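Local structure of LYND (Lyngbya aestuarii, 4V1T) at residues A556-V568 / W758-P772. The protein is a YcaO-type cyclodehydratase that binds ADP and magnesium and probably uses ATP to cyclise cysteine residues of a peptide substrate into thiazolines. Sequence-based numbering, arbitrary orientation.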
loop_
_atom_site.group_PDB
_atom_site.type_symbol
_atom_site.label_atom_id
_atom_site.label_comp_id
_atom_site.label_asym_id
_atom_site.label_seq_id
_atom_site.Cartn_x
_atom_site.Cartn_y
_atom_site.Cartn_z
ATOM N N ALA B 556 1.771 -25.797 -29.323
ATOM C CA ALA B 556 2.570 -26.069 -30.527
ATOM C C ALA B 556 1.884 -27.096 -31.421
ATOM O O ALA B 556 1.770 -26.899 -32.623
ATOM C CB ALA B 556 3.960 -26.551 -30.145
ATOM N N LEU B 557 1.426 -28.187 -30.820
ATOM C CA LEU B 557 0.755 -29.247 -31.556
ATOM C C LEU B 557 -0.459 -28.701 -32.281
ATOM O O LEU B 557 -0.638 -28.928 -33.482
ATOM C CB LEU B 557 0.325 -30.369 -30.601
ATOM C CG LEU B 557 1.444 -31.163 -29.910
ATOM C CD1 LEU B 557 0.857 -32.277 -29.060
ATOM C CD2 LEU B 557 2.444 -31.735 -30.905
ATOM N N TRP B 558 -1.292 -27.977 -31.545
ATOM C CA TRP B 558 -2.522 -27.423 -32.090
ATOM C C TRP B 558 -2.255 -26.390 -33.172
ATOM O O TRP B 558 -2.819 -26.464 -34.269
ATOM C CB TRP B 558 -3.351 -26.800 -30.966
ATOM C CG TRP B 558 -4.356 -25.779 -31.423
ATOM C CD1 TRP B 558 -5.443 -25.988 -32.219
ATOM C CD2 TRP B 558 -4.367 -24.386 -31.079
ATOM N NE1 TRP B 558 -6.125 -24.803 -32.408
ATOM C CE2 TRP B 558 -5.489 -23.810 -31.710
ATOM C CE3 TRP B 558 -3.540 -23.574 -30.295
ATOM C CZ2 TRP B 558 -5.796 -22.456 -31.589
ATOM C CZ3 TRP B 558 -3.847 -22.233 -30.174
ATOM C CH2 TRP B 558 -4.966 -21.686 -30.818
ATOM N N TRP B 559 -1.382 -25.438 -32.864
ATOM C CA TRP B 559 -1.155 -24.293 -33.734
ATOM C C TRP B 559 -0.509 -24.649 -35.072
ATOM O O TRP B 559 -0.951 -24.199 -36.128
ATOM C CB TRP B 559 -0.280 -23.267 -33.015
ATOM C CG TRP B 559 -0.023 -22.046 -33.825
ATOM C CD1 TRP B 559 1.041 -21.820 -34.652
ATOM C CD2 TRP B 559 -0.841 -20.880 -33.900
ATOM N NE1 TRP B 559 0.936 -20.584 -35.232
ATOM C CE2 TRP B 559 -0.211 -19.985 -34.786
ATOM C CE3 TRP B 559 -2.044 -20.499 -33.295
ATOM C CZ2 TRP B 559 -0.748 -18.742 -35.089
ATOM C CZ3 TRP B 559 -2.576 -19.265 -33.599
ATOM C CH2 TRP B 559 -1.930 -18.399 -34.490
ATOM N N TYR B 560 0.551 -25.445 -35.029
ATOM C CA TYR B 560 1.356 -25.681 -36.220
ATOM C C TYR B 560 0.808 -26.808 -37.085
ATOM O O TYR B 560 1.049 -26.832 -38.293
ATOM C CB TYR B 560 2.811 -25.943 -35.824
ATOM C CG TYR B 560 3.456 -24.700 -35.277
ATOM C CD1 TYR B 560 3.846 -23.655 -36.123
ATOM C CD2 TYR B 560 3.622 -24.529 -33.904
ATOM C CE1 TYR B 560 4.405 -22.498 -35.610
ATOM C CE2 TYR B 560 4.182 -23.383 -33.390
ATOM C CZ TYR B 560 4.569 -22.370 -34.241
ATOM O OH TYR B 560 5.118 -21.231 -33.704
ATOM N N ASN B 561 0.065 -27.730 -36.484
ATOM C CA ASN B 561 -0.694 -28.703 -37.265
ATOM C C ASN B 561 -2.050 -28.121 -37.664
ATOM O O ASN B 561 -2.776 -28.725 -38.436
ATOM C CB ASN B 561 -0.887 -30.003 -36.489
ATOM C CG ASN B 561 0.421 -30.722 -36.217
ATOM O OD1 ASN B 561 0.967 -31.398 -37.091
ATOM N ND2 ASN B 561 0.923 -30.592 -34.998
ATOM N N ARG B 562 -2.373 -26.943 -37.131
ATOM C CA ARG B 562 -3.643 -26.275 -37.389
ATOM C C ARG B 562 -4.807 -27.230 -37.166
ATOM O O ARG B 562 -5.655 -27.433 -38.033
ATOM C CB ARG B 562 -3.667 -25.683 -38.799
ATOM C CG ARG B 562 -2.733 -24.488 -38.951
ATOM C CD ARG B 562 -2.780 -23.901 -40.350
ATOM N NE ARG B 562 -1.896 -24.603 -41.276
ATOM C CZ ARG B 562 -1.637 -24.196 -42.516
ATOM N NH1 ARG B 562 -2.193 -23.087 -42.977
ATOM N NH2 ARG B 562 -0.808 -24.886 -43.292
ATOM N N LEU B 563 -4.829 -27.818 -35.981
ATOM C CA LEU B 563 -5.825 -28.812 -35.635
ATOM C C LEU B 563 -7.148 -28.171 -35.283
ATOM O O LEU B 563 -7.181 -27.075 -34.734
ATOM C CB LEU B 563 -5.333 -29.661 -34.460
ATOM C CG LEU B 563 -4.027 -30.427 -34.700
ATOM C CD1 LEU B 563 -3.518 -31.048 -33.411
ATOM C CD2 LEU B 563 -4.219 -31.493 -35.763
ATOM N N ARG B 564 -8.240 -28.858 -35.608
ATOM C CA ARG B 564 -9.568 -28.445 -35.180
ATOM C C ARG B 564 -9.864 -29.073 -33.821
ATOM O O ARG B 564 -9.864 -30.290 -33.691
ATOM C CB ARG B 564 -10.628 -28.855 -36.211
ATOM C CG ARG B 564 -10.362 -28.368 -37.631
ATOM C CD ARG B 564 -10.407 -26.846 -37.765
ATOM N NE ARG B 564 -11.781 -26.333 -37.780
ATOM C CZ ARG B 564 -12.441 -25.859 -36.726
ATOM N NH1 ARG B 564 -11.873 -25.811 -35.530
ATOM N NH2 ARG B 564 -13.691 -25.426 -36.865
ATOM N N ARG B 565 -10.108 -28.241 -32.818
ATOM C CA ARG B 565 -10.291 -28.713 -31.452
ATOM C C ARG B 565 -11.703 -28.437 -30.954
ATOM O O ARG B 565 -12.351 -27.471 -31.381
ATOM C CB ARG B 565 -9.277 -28.038 -30.519
ATOM C CG ARG B 565 -7.811 -28.253 -30.893
ATOM C CD ARG B 565 -7.429 -29.725 -30.869
ATOM N NE ARG B 565 -7.737 -30.339 -29.582
ATOM C CZ ARG B 565 -8.063 -31.615 -29.411
ATOM N NH1 ARG B 565 -8.128 -32.436 -30.444
ATOM N NH2 ARG B 565 -8.336 -32.072 -28.198
ATOM N N PRO B 566 -12.188 -29.274 -30.024
ATOM C CA PRO B 566 -13.507 -29.039 -29.435
ATOM C C PRO B 566 -13.505 -27.901 -28.416
ATOM O O PRO B 566 -12.488 -27.676 -27.757
ATOM C CB PRO B 566 -13.818 -30.370 -28.751
ATOM C CG PRO B 566 -12.483 -30.896 -28.358
ATOM C CD PRO B 566 -11.524 -30.451 -29.437
ATOM N N ALA B 567 -14.631 -27.207 -28.281
ATOM C CA ALA B 567 -14.770 -26.178 -27.255
ATOM C C ALA B 567 -14.994 -26.805 -25.883
ATOM O O ALA B 567 -15.160 -28.023 -25.756
ATOM C CB ALA B 567 -15.918 -25.231 -27.582
ATOM N N VAL B 568 -15.007 -25.943 -24.871
ATOM C CA VAL B 568 -15.228 -26.350 -23.485
ATOM C C VAL B 568 -16.517 -25.730 -22.966
ATOM O O VAL B 568 -16.681 -24.512 -22.998
ATOM C CB VAL B 568 -14.050 -25.926 -22.582
ATOM C CG1 VAL B 568 -14.266 -26.397 -21.151
ATOM C CG2 VAL B 568 -12.739 -26.483 -23.128
ATOM N N TRP B 758 -5.642 -37.617 -33.884
ATOM C CA TRP B 758 -6.027 -36.278 -34.325
ATOM C C TRP B 758 -5.756 -36.127 -35.819
ATOM O O TRP B 758 -6.442 -35.377 -36.506
ATOM C CB TRP B 758 -5.274 -35.205 -33.529
ATOM C CG TRP B 758 -5.712 -35.104 -32.089
ATOM C CD1 TRP B 758 -6.792 -35.713 -31.516
ATOM C CD2 TRP B 758 -5.091 -34.334 -31.050
ATOM N NE1 TRP B 758 -6.880 -35.373 -30.192
ATOM C CE2 TRP B 758 -5.844 -34.530 -29.880
ATOM C CE3 TRP B 758 -3.968 -33.504 -30.997
ATOM C CZ2 TRP B 758 -5.513 -33.927 -28.669
ATOM C CZ3 TRP B 758 -3.637 -32.905 -29.791
ATOM C CH2 TRP B 758 -4.409 -33.118 -28.645
ATOM N N LEU B 759 -4.746 -36.843 -36.309
ATOM C CA LEU B 759 -4.472 -36.929 -37.739
ATOM C C LEU B 759 -4.304 -38.390 -38.129
ATOM O O LEU B 759 -3.875 -39.213 -37.322
ATOM C CB LEU B 759 -3.217 -36.131 -38.116
ATOM C CG LEU B 759 -3.243 -34.616 -37.885
ATOM C CD1 LEU B 759 -1.904 -34.006 -38.259
ATOM C CD2 LEU B 759 -4.368 -33.951 -38.672
ATOM N N ASP B 760 -4.652 -38.713 -39.368
ATOM C CA ASP B 760 -4.426 -40.057 -39.889
ATOM C C ASP B 760 -2.984 -40.204 -40.318
ATOM O O ASP B 760 -2.396 -41.275 -40.173
ATOM C CB ASP B 760 -5.352 -40.357 -41.064
ATOM C CG ASP B 760 -6.807 -40.463 -40.647
ATOM O OD1 ASP B 760 -7.081 -40.832 -39.483
ATOM O OD2 ASP B 760 -7.679 -40.187 -41.496
ATOM N N GLU B 761 -2.421 -39.124 -40.852
ATOM C CA GLU B 761 -1.037 -39.116 -41.314
ATOM C C GLU B 761 -0.329 -37.892 -40.751
ATOM O O GLU B 761 -0.981 -36.907 -40.431
ATOM C CB GLU B 761 -0.974 -39.093 -42.841
ATOM C CG GLU B 761 -1.712 -40.235 -43.518
ATOM C CD GLU B 761 -1.100 -41.587 -43.217
ATOM O OE1 GLU B 761 0.132 -41.739 -43.380
ATOM O OE2 GLU B 761 -1.858 -42.498 -42.826
ATOM N N PRO B 762 1.007 -37.953 -40.626
ATOM C CA PRO B 762 1.776 -36.780 -40.193
ATOM C C PRO B 762 1.800 -35.687 -41.251
ATOM O O PRO B 762 1.696 -35.974 -42.449
ATOM C CB PRO B 762 3.194 -37.338 -39.973
ATOM C CG PRO B 762 3.064 -38.817 -39.979
ATOM C CD PRO B 762 1.879 -39.125 -40.835
ATOM N N LEU B 763 1.933 -34.444 -40.813
ATOM C CA LEU B 763 2.202 -33.349 -41.733
ATOM C C LEU B 763 3.688 -33.333 -42.043
ATOM O O LEU B 763 4.493 -33.862 -41.277
ATOM C CB LEU B 763 1.770 -32.006 -41.137
ATOM C CG LEU B 763 0.275 -31.784 -40.902
ATOM C CD1 LEU B 763 0.083 -30.458 -40.190
ATOM C CD2 LEU B 763 -0.520 -31.810 -42.193
ATOM N N THR B 764 4.054 -32.743 -43.179
ATOM C CA THR B 764 5.455 -32.497 -43.484
ATOM C C THR B 764 5.827 -31.134 -42.927
ATOM O O THR B 764 4.948 -30.349 -42.549
ATOM C CB THR B 764 5.736 -32.529 -44.999
ATOM O OG1 THR B 764 5.027 -31.466 -45.642
ATOM C CG2 THR B 764 5.300 -33.856 -45.590
ATOM N N GLU B 765 7.126 -30.852 -42.877
ATOM C CA GLU B 765 7.615 -29.576 -42.366
ATOM C C GLU B 765 7.029 -28.414 -43.156
ATOM O O GLU B 765 6.729 -27.364 -42.591
ATOM C CB GLU B 765 9.144 -29.528 -42.418
ATOM C CG GLU B 765 9.746 -28.158 -42.127
ATOM C CD GLU B 765 11.250 -28.197 -41.930
ATOM O OE1 GLU B 765 11.859 -29.269 -42.146
ATOM O OE2 GLU B 765 11.820 -27.155 -41.553
ATOM N N ALA B 766 6.854 -28.620 -44.460
ATOM C CA ALA B 766 6.358 -27.578 -45.338
ATOM C C ALA B 766 4.885 -27.261 -45.103
ATOM O O ALA B 766 4.412 -26.203 -45.502
ATOM C CB ALA B 766 6.582 -27.979 -46.790
ATOM N N GLN B 767 4.165 -28.182 -44.468
ATOM C CA GLN B 767 2.738 -28.015 -44.202
ATOM C C GLN B 767 2.478 -27.454 -42.819
ATOM O O GLN B 767 1.328 -27.253 -42.447
ATOM C CB GLN B 767 2.007 -29.348 -44.328
ATOM C CG GLN B 767 2.099 -29.981 -45.699
ATOM C CD GLN B 767 1.509 -31.373 -45.724
ATOM O OE1 GLN B 767 1.993 -32.282 -45.047
ATOM N NE2 GLN B 767 0.447 -31.547 -46.499
ATOM N N MET B 768 3.535 -27.220 -42.049
ATOM C CA MET B 768 3.377 -26.584 -40.745
ATOM C C MET B 768 2.886 -25.158 -40.939
ATOM O O MET B 768 3.189 -24.523 -41.945
ATOM C CB MET B 768 4.686 -26.599 -39.951
ATOM C CG MET B 768 5.073 -27.965 -39.388
ATOM S SD MET B 768 3.807 -28.672 -38.330
ATOM C CE MET B 768 4.404 -30.320 -38.007
ATOM N N ASN B 769 2.112 -24.667 -39.974
ATOM C CA ASN B 769 1.532 -23.334 -40.045
ATOM C C ASN B 769 2.606 -22.305 -40.384
ATOM O O ASN B 769 3.571 -22.157 -39.634
ATOM C CB ASN B 769 0.871 -22.979 -38.714
ATOM C CG ASN B 769 -0.073 -21.798 -38.820
ATOM O OD1 ASN B 769 0.010 -20.989 -39.745
ATOM N ND2 ASN B 769 -0.982 -21.695 -37.862
ATOM N N PRO B 770 2.458 -21.609 -41.524
ATOM C CA PRO B 770 3.439 -20.595 -41.899
ATOM C C PRO B 770 3.312 -19.318 -41.071
ATOM O O PRO B 770 4.196 -18.467 -41.126
ATOM C CB PRO B 770 3.115 -20.324 -43.372
ATOM C CG PRO B 770 1.665 -20.593 -43.472
ATOM C CD PRO B 770 1.388 -21.725 -42.530
ATOM N N THR B 771 2.213 -19.185 -40.332
ATOM C CA THR B 771 2.001 -18.033 -39.470
ATOM C C THR B 771 2.585 -18.288 -38.082
ATOM O O THR B 771 2.111 -19.172 -37.376
ATOM C CB THR B 771 0.514 -17.706 -39.315
ATOM O OG1 THR B 771 -0.053 -17.456 -40.601
ATOM C CG2 THR B 771 0.319 -16.462 -38.433
ATOM N N PRO B 772 3.619 -17.520 -37.685
ATOM C CA PRO B 772 4.160 -17.753 -36.346
ATOM C C PRO B 772 3.130 -17.403 -35.269
ATOM O O PRO B 772 2.354 -16.461 -35.440
ATOM C CB PRO B 772 5.377 -16.815 -36.277
ATOM C CG PRO B 772 5.649 -16.402 -37.699
ATOM C CD PRO B 772 4.334 -16.443 -38.395
HETATM O O HOH W 1 -0.689 -26.979 -40.446
HETATM O O HOH W 2 1.687 -34.129 -37.960
HETATM O O HOH W 3 -9.266 -35.020 -27.719
#
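Asn769 closes over the C-terminal turn of helix 538-561 and meets two of its last carbonyls. Its backbone N donates to Tyr560 O (2.9 Å), while its side-chain ND2 reaches Trp559 O at 3.0 Å from above that carbonyl's plane. With CG anti to the backbone N (chi1 -164°), the amide lies nearly parallel to the Trp559 indole, 17° between planes. ND2 bonds also to Tyr674 OH, and OD1 accepts from Thr771 N in an Asx turn. That turn presents Thr771 O to Trp559 NE1, a 2.8 Å bond at the ring edge. Replacing Trp559 with a phenylalanine would probably leave Thr771 O without this donor and the C-terminal loop less firmly held. Tyr560 O accepts a second hydrogen bond, from a water that also bridges Arg562 NE and Gln767 O; Arg562 NH2 reaches the latter directly (3.3 Å), its guanidinium face over Pro770 CD. Asn561 ND2 is shared by Leu557 O and Leu749 O, and a second water links OD1 to Leu763 N. Farther along, Leu563 CD1 packs on Trp758 CE3 (3.5 Å), and Arg565, salt-bridged to Asp596, lies over the Trp758 six-membered ring in a cation-pi contact (CZ to centroid 4.0 Å). The helix ends in a Schellman motif, with Arg562 as C-prime residue, against which the C-terminal loop of this YcaO protein folds back.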